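Local structure of restriction endonuclease Hpy99I (Helicobacter pylori, 3GOX) at residues A63-I66 against Y67-G70; C107-C110 against R111-I114; C174-G177 against L178-K182. The protein is a beta-beta-alpha-Me type II restriction endonuclease that binds its DNA target and, as its class implies, cuts both strands of that site. One frame throughout, in Å; residues are numbered along the deposited sequence.

Contact 1: residues A63-I66 against Y67-G70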
# COMPACT_ATOMS: atom_id res chain seq x y z
N ALA A 63 4.24 9.78 33.40
CA ALA A 63 3.01 9.38 32.71
C ALA A 63 2.79 10.28 31.50
O ALA A 63 3.02 11.49 31.54
CB ALA A 63 1.80 9.49 33.64
N ILE A 64 2.35 9.65 30.41
CA ILE A 64 1.93 10.37 29.21
C ILE A 64 0.52 9.99 28.77
O ILE A 64 0.00 8.90 29.11
CB ILE A 64 2.92 10.15 28.03
CG1 ILE A 64 2.98 8.68 27.59
CG2 ILE A 64 4.29 10.64 28.41
CD1 ILE A 64 3.68 8.50 26.18
N ASP A 65 -0.11 10.90 28.04
CA ASP A 65 -1.42 10.70 27.42
C ASP A 65 -1.19 10.39 25.94
O ASP A 65 -0.89 11.29 25.13
CB ASP A 65 -2.31 11.93 27.59
CG ASP A 65 -3.70 11.76 26.97
OD1 ASP A 65 -4.00 10.70 26.38
OD2 ASP A 65 -4.51 12.72 27.08
N ILE A 66 -1.27 9.11 25.59
CA ILE A 66 -1.04 8.68 24.20
C ILE A 66 -1.96 9.38 23.20
O ILE A 66 -1.59 9.53 22.03
CB ILE A 66 -1.13 7.13 24.05
CG1 ILE A 66 -2.49 6.59 24.46
CG2 ILE A 66 0.05 6.47 24.77
CD1 ILE A 66 -2.62 5.07 24.31
N TYR A 67 -3.14 9.79 23.64
CA TYR A 67 -4.11 10.44 22.75
C TYR A 67 -3.86 11.93 22.53
O TYR A 67 -4.57 12.56 21.74
CB TYR A 67 -5.52 10.18 23.24
CG TYR A 67 -5.82 8.70 23.31
CD1 TYR A 67 -5.75 7.90 22.17
CD2 TYR A 67 -6.11 8.08 24.51
CE1 TYR A 67 -6.02 6.53 22.24
CE2 TYR A 67 -6.37 6.73 24.58
CZ TYR A 67 -6.31 5.96 23.45
OH TYR A 67 -6.58 4.61 23.59
N ARG A 68 -2.87 12.48 23.22
CA ARG A 68 -2.39 13.83 22.94
C ARG A 68 -0.97 13.76 22.39
O ARG A 68 -0.10 14.57 22.75
CB ARG A 68 -2.49 14.73 24.17
CG ARG A 68 -3.94 15.09 24.50
CD ARG A 68 -4.07 16.12 25.58
NE ARG A 68 -3.81 15.54 26.88
CZ ARG A 68 -3.46 16.24 27.96
NH1 ARG A 68 -3.30 17.55 27.88
NH2 ARG A 68 -3.26 15.62 29.12
N THR A 69 -0.77 12.79 21.51
CA THR A 69 0.44 12.66 20.70
C THR A 69 -0.00 12.40 19.26
O THR A 69 -1.13 11.94 19.03
CB THR A 69 1.38 11.51 21.17
OG1 THR A 69 0.78 10.24 20.86
CG2 THR A 69 1.69 11.59 22.66
N GLY A 70 0.88 12.69 18.31
CA GLY A 70 0.66 12.41 16.90
C GLY A 70 0.06 13.59 16.18
O GLY A 70 0.25 14.75 16.58
O HOH W 1 -2.53 9.53 19.33

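Contact 2: residues C107-C110 against R111-I114. With ZN (zinc ion), chain E; nucleotides of chain D.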
# COMPACT_ATOMS: atom_id res chain seq x y z
N CYS A 107 10.17 7.66 12.62
CA CYS A 107 11.00 8.86 12.73
C CYS A 107 12.13 8.83 11.71
O CYS A 107 12.47 7.79 11.15
CB CYS A 107 11.55 9.01 14.15
SG CYS A 107 12.84 7.82 14.60
N ARG A 108 12.75 9.99 11.50
CA ARG A 108 13.84 10.10 10.54
C ARG A 108 14.96 9.11 10.83
O ARG A 108 15.53 8.56 9.89
CB ARG A 108 14.36 11.53 10.47
CG ARG A 108 13.35 12.54 9.97
CD ARG A 108 13.94 13.95 9.99
NE ARG A 108 12.90 14.99 10.05
CZ ARG A 108 12.30 15.53 8.99
NH1 ARG A 108 12.63 15.16 7.76
NH2 ARG A 108 11.36 16.47 9.17
N GLU A 109 15.31 8.89 12.09
CA GLU A 109 16.37 7.94 12.42
C GLU A 109 16.00 6.51 12.00
O GLU A 109 16.81 5.81 11.41
CB GLU A 109 16.72 7.99 13.91
CG GLU A 109 17.41 9.28 14.31
CD GLU A 109 18.65 9.55 13.48
OE1 GLU A 109 19.55 8.68 13.45
OE2 GLU A 109 18.72 10.63 12.84
N CYS A 110 14.77 6.08 12.29
CA CYS A 110 14.34 4.73 11.97
C CYS A 110 14.16 4.57 10.45
O CYS A 110 14.35 3.48 9.93
CB CYS A 110 13.07 4.35 12.74
SG CYS A 110 13.34 4.10 14.52
N ARG A 111 13.83 5.65 9.75
CA ARG A 111 13.70 5.60 8.29
C ARG A 111 15.03 5.32 7.61
O ARG A 111 15.05 4.78 6.50
CB ARG A 111 13.10 6.88 7.73
CG ARG A 111 11.61 7.09 8.00
CD ARG A 111 10.67 6.12 7.30
NE ARG A 111 10.87 6.07 5.87
CZ ARG A 111 10.23 5.25 5.04
NH1 ARG A 111 9.28 4.44 5.48
NH2 ARG A 111 10.54 5.27 3.75
N LYS A 112 16.15 5.66 8.25
CA LYS A 112 17.47 5.37 7.66
C LYS A 112 17.67 3.87 7.39
O LYS A 112 18.21 3.48 6.35
CB LYS A 112 18.59 5.87 8.56
CG LYS A 112 18.68 7.37 8.61
CD LYS A 112 19.84 7.83 9.49
CE LYS A 112 19.89 9.35 9.63
NZ LYS A 112 20.65 9.78 10.85
N ASN A 113 17.18 3.06 8.31
CA ASN A 113 17.28 1.61 8.23
C ASN A 113 16.24 1.00 7.29
O ASN A 113 16.46 -0.05 6.70
CB ASN A 113 17.15 1.04 9.64
CG ASN A 113 18.14 1.67 10.61
OD1 ASN A 113 17.76 2.47 11.48
ND2 ASN A 113 19.41 1.37 10.41
N ILE A 114 15.09 1.66 7.18
CA ILE A 114 14.06 1.25 6.24
C ILE A 114 14.44 1.60 4.80
O ILE A 114 14.27 0.78 3.88
CB ILE A 114 12.70 1.88 6.60
CG1 ILE A 114 12.16 1.26 7.89
CG2 ILE A 114 11.71 1.69 5.45
CD1 ILE A 114 11.06 2.05 8.56
ZN ZN E . 12.08 5.80 15.52
P DG D 7 8.98 1.67 2.26
OP1 DG D 7 9.94 0.62 2.69
OP2 DG D 7 8.98 2.99 2.93
O5' DG D 7 9.20 1.92 0.70
C5' DG D 7 9.05 0.84 -0.21
C4' DG D 7 9.11 1.35 -1.64
O4' DG D 7 8.09 2.37 -1.81
C3' DG D 7 10.42 2.02 -2.06
O3' DG D 7 10.56 1.87 -3.48
C2' DG D 7 10.17 3.47 -1.71
C1' DG D 7 8.69 3.64 -2.05
N9 DG D 7 7.99 4.63 -1.23
C8 DG D 7 8.30 5.00 0.06
N7 DG D 7 7.54 5.97 0.51
C5 DG D 7 6.67 6.25 -0.53
C6 DG D 7 5.64 7.22 -0.64
O6 DG D 7 5.31 8.08 0.18
N1 DG D 7 4.99 7.15 -1.87
C2 DG D 7 5.30 6.27 -2.88
N2 DG D 7 4.54 6.36 -3.99
N3 DG D 7 6.27 5.37 -2.80
C4 DG D 7 6.91 5.42 -1.61

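Contact 3: residues C174-G177 against L178-K182. With NA (sodium ion), chain G; ZN (zinc ion), chain F; nucleotides of chain D.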
# COMPACT_ATOMS: atom_id res chain seq x y z
N CYS A 174 2.51 -2.41 -6.78
CA CYS A 174 3.37 -3.52 -6.36
C CYS A 174 4.56 -3.04 -5.54
O CYS A 174 4.91 -3.66 -4.54
CB CYS A 174 3.87 -4.31 -7.57
SG CYS A 174 2.58 -5.41 -8.23
N ASN A 175 5.19 -1.95 -5.96
CA ASN A 175 6.37 -1.44 -5.27
C ASN A 175 6.05 -1.07 -3.81
O ASN A 175 6.81 -1.40 -2.89
CB ASN A 175 6.95 -0.24 -6.01
CG ASN A 175 8.28 0.20 -5.44
OD1 ASN A 175 9.21 -0.58 -5.37
ND2 ASN A 175 8.37 1.47 -5.04
N THR A 176 4.91 -0.41 -3.62
CA THR A 176 4.50 0.01 -2.28
C THR A 176 3.95 -1.17 -1.47
O THR A 176 3.86 -1.08 -0.24
CB THR A 176 3.52 1.19 -2.35
OG1 THR A 176 2.41 0.89 -3.21
CG2 THR A 176 4.26 2.44 -2.84
N GLY A 177 3.60 -2.26 -2.14
CA GLY A 177 3.31 -3.53 -1.49
C GLY A 177 4.55 -4.25 -0.99
O GLY A 177 4.57 -4.78 0.14
N LEU A 178 5.61 -4.29 -1.80
CA LEU A 178 6.90 -4.86 -1.37
C LEU A 178 7.33 -4.23 -0.06
O LEU A 178 7.80 -4.92 0.84
CB LEU A 178 7.99 -4.63 -2.42
CG LEU A 178 7.80 -5.25 -3.81
CD1 LEU A 178 8.99 -4.97 -4.71
CD2 LEU A 178 7.56 -6.70 -3.70
N GLY A 179 7.21 -2.91 0.03
CA GLY A 179 7.68 -2.20 1.23
C GLY A 179 6.89 -2.51 2.49
O GLY A 179 7.43 -2.50 3.61
N ARG A 180 5.59 -2.76 2.32
CA ARG A 180 4.78 -3.17 3.48
C ARG A 180 5.33 -4.44 4.14
O ARG A 180 5.17 -4.66 5.34
CB ARG A 180 3.35 -3.37 3.06
CG ARG A 180 2.64 -2.04 2.83
CD ARG A 180 1.36 -2.18 2.02
NE ARG A 180 0.38 -1.13 2.27
CZ ARG A 180 0.43 0.10 1.77
NH1 ARG A 180 1.43 0.48 0.98
NH2 ARG A 180 -0.52 0.98 2.09
N PHE A 181 5.97 -5.29 3.33
CA PHE A 181 6.55 -6.55 3.79
C PHE A 181 8.08 -6.50 3.83
O PHE A 181 8.75 -7.52 3.83
CB PHE A 181 6.00 -7.70 2.93
CG PHE A 181 4.48 -7.73 2.91
CD1 PHE A 181 3.77 -7.82 4.10
CD2 PHE A 181 3.78 -7.60 1.73
CE1 PHE A 181 2.38 -7.80 4.11
CE2 PHE A 181 2.39 -7.58 1.74
CZ PHE A 181 1.69 -7.69 2.93
N LYS A 182 8.60 -5.27 3.89
CA LYS A 182 10.02 -4.98 4.14
C LYS A 182 10.94 -5.53 3.05
O LYS A 182 12.12 -5.77 3.30
CB LYS A 182 10.45 -5.49 5.53
CG LYS A 182 9.45 -5.16 6.65
CD LYS A 182 9.91 -5.67 8.02
CE LYS A 182 8.72 -5.89 8.99
NZ LYS A 182 9.16 -6.21 10.40
NA NA G . 11.17 -0.75 -4.18
ZN ZN F . 2.24 -4.61 -10.39
P DC D 6 5.02 2.49 6.60
OP1 DC D 6 5.61 1.39 7.41
OP2 DC D 6 5.36 3.89 6.91
O5' DC D 6 5.41 2.22 5.08
C5' DC D 6 5.20 0.94 4.49
C4' DC D 6 5.19 1.07 2.98
O4' DC D 6 4.03 1.81 2.56
C3' DC D 6 6.36 1.86 2.42
O3' DC D 6 7.51 1.02 2.33
C2' DC D 6 5.83 2.30 1.07
C1' DC D 6 4.31 2.42 1.31
N1 DC D 6 3.79 3.79 1.35
C2 DC D 6 2.69 4.12 0.54
O2 DC D 6 2.17 3.23 -0.15
N3 DC D 6 2.22 5.39 0.55
C4 DC D 6 2.79 6.31 1.33
N4 DC D 6 2.30 7.55 1.29
C5 DC D 6 3.89 6.00 2.18
C6 DC D 6 4.36 4.74 2.16
P DG D 7 8.98 1.67 2.26
OP1 DG D 7 9.94 0.62 2.69
OP2 DG D 7 8.98 2.99 2.93
O5' DG D 7 9.20 1.92 0.70
C5' DG D 7 9.05 0.84 -0.21
C4' DG D 7 9.11 1.35 -1.64
O4' DG D 7 8.09 2.37 -1.81
C3' DG D 7 10.42 2.02 -2.06
O3' DG D 7 10.56 1.87 -3.48
C2' DG D 7 10.17 3.47 -1.71
C1' DG D 7 8.69 3.64 -2.05
N9 DG D 7 7.99 4.63 -1.23
C8 DG D 7 8.30 5.00 0.06
N7 DG D 7 7.54 5.97 0.51
C5 DG D 7 6.67 6.25 -0.53
C6 DG D 7 5.64 7.22 -0.64
O6 DG D 7 5.31 8.08 0.18
N1 DG D 7 4.99 7.15 -1.87
C2 DG D 7 5.30 6.27 -2.88
N2 DG D 7 4.54 6.36 -3.99
N3 DG D 7 6.27 5.37 -2.80
C4 DG D 7 6.91 5.42 -1.61
O HOH W 2 9.91 -1.73 -2.46
O HOH W 3 13.04 -1.20 -2.65

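Contact 1: residues A63-I66 against Y67-G70
Asp-65 and Arg-68 meet at about a right angle, the carboxylate turned well away from the plane of the guanidinium. OD2 of Asp-65 takes the NE hydrogen of Arg-68 at 2.9 Å, forming a salt bridge that is nearly straight at 167°. The acceptor lies in the guanidinium plane, at its edge, while NE reaches OD2 on the anti side and tilted out of the carboxylate plane. The bend of the arginine at chi3 (-76°) turns the head back so that its NE edge faces the carboxylate. The other carboxylate oxygen, OD1, is met from above its plane by Tyr-67 N at 3.0 Å, which makes an Asx turn. This is overlaid on a type I beta turn closed by Arg-68 N and Asp-65 O, also 3.0 Å apart. The turn lies in the loop leaving strand 61-63, an outermost strand, within this chain, of the SH3-like sheet. Ile-66 and Tyr-67 run side by side and point the same way. CG1 of Ile-66 sits over the centre of one ring face, 3.8 Å from the centroid, in a CH-pi contact, and CD1 continues toward CZ of the tyrosine. Val-151 and Lys-134 of the second subunit pack on Ile-66 and Tyr-67 respectively. Thr-69 turns OG1 between its backbone N and carbonyl carbon (chi1 71°), where it donates to Ile-66 O at 2.7 Å. A water donates to that same carbonyl oxygen and to Thr-69 O, bridging the two.

Contact 2: residues C107-C110 against R111-I114
Glu-109 and Lys-112 form the ionic part of this turn of helix 108-115, their side chains lying alongside each other and pointing the same way. The glutamate is bent at chi2 (-55°) and the lysine extended beyond CG, which brings NZ of Lys-112 to the syn side of Glu-109 OE2 at 2.9 Å, somewhat out of the carboxylate plane; the second bond, to OE1, is weak. Among the backbone bonds, Arg-111 N reaches Cys-107 O at 2.9 Å and Lys-112 N reaches Glu-109 O at 3.2 Å, whereas both bonds that Cys-110 O accepts, from Asn-113 N and Ile-114 N, are weak. Cys-107 is the N-cap, and its SG accepts from Cys-110 N at 3.5 Å with an angle of 159°. Metal coordination uses that same thiolate: Cys-107 SG and Cys-110 SG bind the zinc ion, the latter at 2.3 Å, and Cys-78 and Cys-81 complete the four-cysteine site. DNA is held by Arg-111, bent at chi2 and chi3. Its NH1 and NH2 each donate to OP2 of DG7 of chain D at 2.9 Å, a fork in the guanidinium plane, while Ile-114 CG2 lies over one face, offset toward the rim. Asp-115 gives NH2 a second, ionic partner. The capping N-H probably tempers the charge on the Cys-107 sulfur, and the shared phosphate oxygen fixes how the Arg-111 head is turned, so that this short length of helix joins a zinc site, probably structural, to the DNA backbone.

Contact 3: residues C174-G177 against L178-K182
Helix 172-180, the helix of the beta-beta-alpha-Me finger, carries this contact, in which Arg-180 reaches along the helix to the carbonyl of Thr-176. NH1 of Arg-180 donates to Thr-176 O at 3.1 Å and, with its other hydrogen, to O2 of DC6 of chain D. Both bonds are 161° and both acceptors lie at the guanidinium edge in its plane, but NH1 stands above the plane of the Thr-176 carbonyl. Extended from CG to NE, the chain carries its head to the minor-groove edge of the bases, where NH2 also bonds O2 of a thymine base. NE of Arg-180 bonds Thr-176 OG1 of the second subunit. Thr-176 lies against the same groove, its CB 3.3 Å from O2 of DC6 of chain D. On the preceding residue the finger presents its metal ligand: Asn-175 has CG anti to its own backbone N (chi1 -172°), OD1 binds the sodium ion at 2.3 Å, and ND2 donates to O3' of DG7 of chain D at 2.7 Å. That O3' is itself a sodium ligand, and Asp-158 completes the protein share of the site, consistent with a scissile-phosphate position. Water 2 links the ion to Asn-175 O. Cys-174 SG, meanwhile, binds the second zinc ion with Cys-140, Cys-143 and Cys-171. Along the backbone Leu-178 N bonds Cys-174 O at 2.9 Å, and Gly-179 CA approaches O3' of DC6 of chain D at 3.4 Å. Lys-182, with positive phi, closes the helix in a Schellman motif whose inner bond joins Lys-182 N to Gly-179 O.

How the contacts relate
The three contacts follow one another along the chain, and none touches another. Contact 2 and contact 3 are the nearer pair, with centres 16 Å and nearest atoms about 6 Å apart, and both grip strand D around DG7: contact 2 takes the phosphate on its 5' side, contact 3 its O3' beside the sodium ion. The side chain of Ile-114 is about 10 Å from that ion. Each of the two also contributes to a separate four-cysteine zinc site. Contact 1 stands apart, its centre 22 Å from that of contact 2 and 30 Å from that of contact 3, and its nearest atom is about 9 Å from the DNA. It shares with contact 3 the packing against the second subunit.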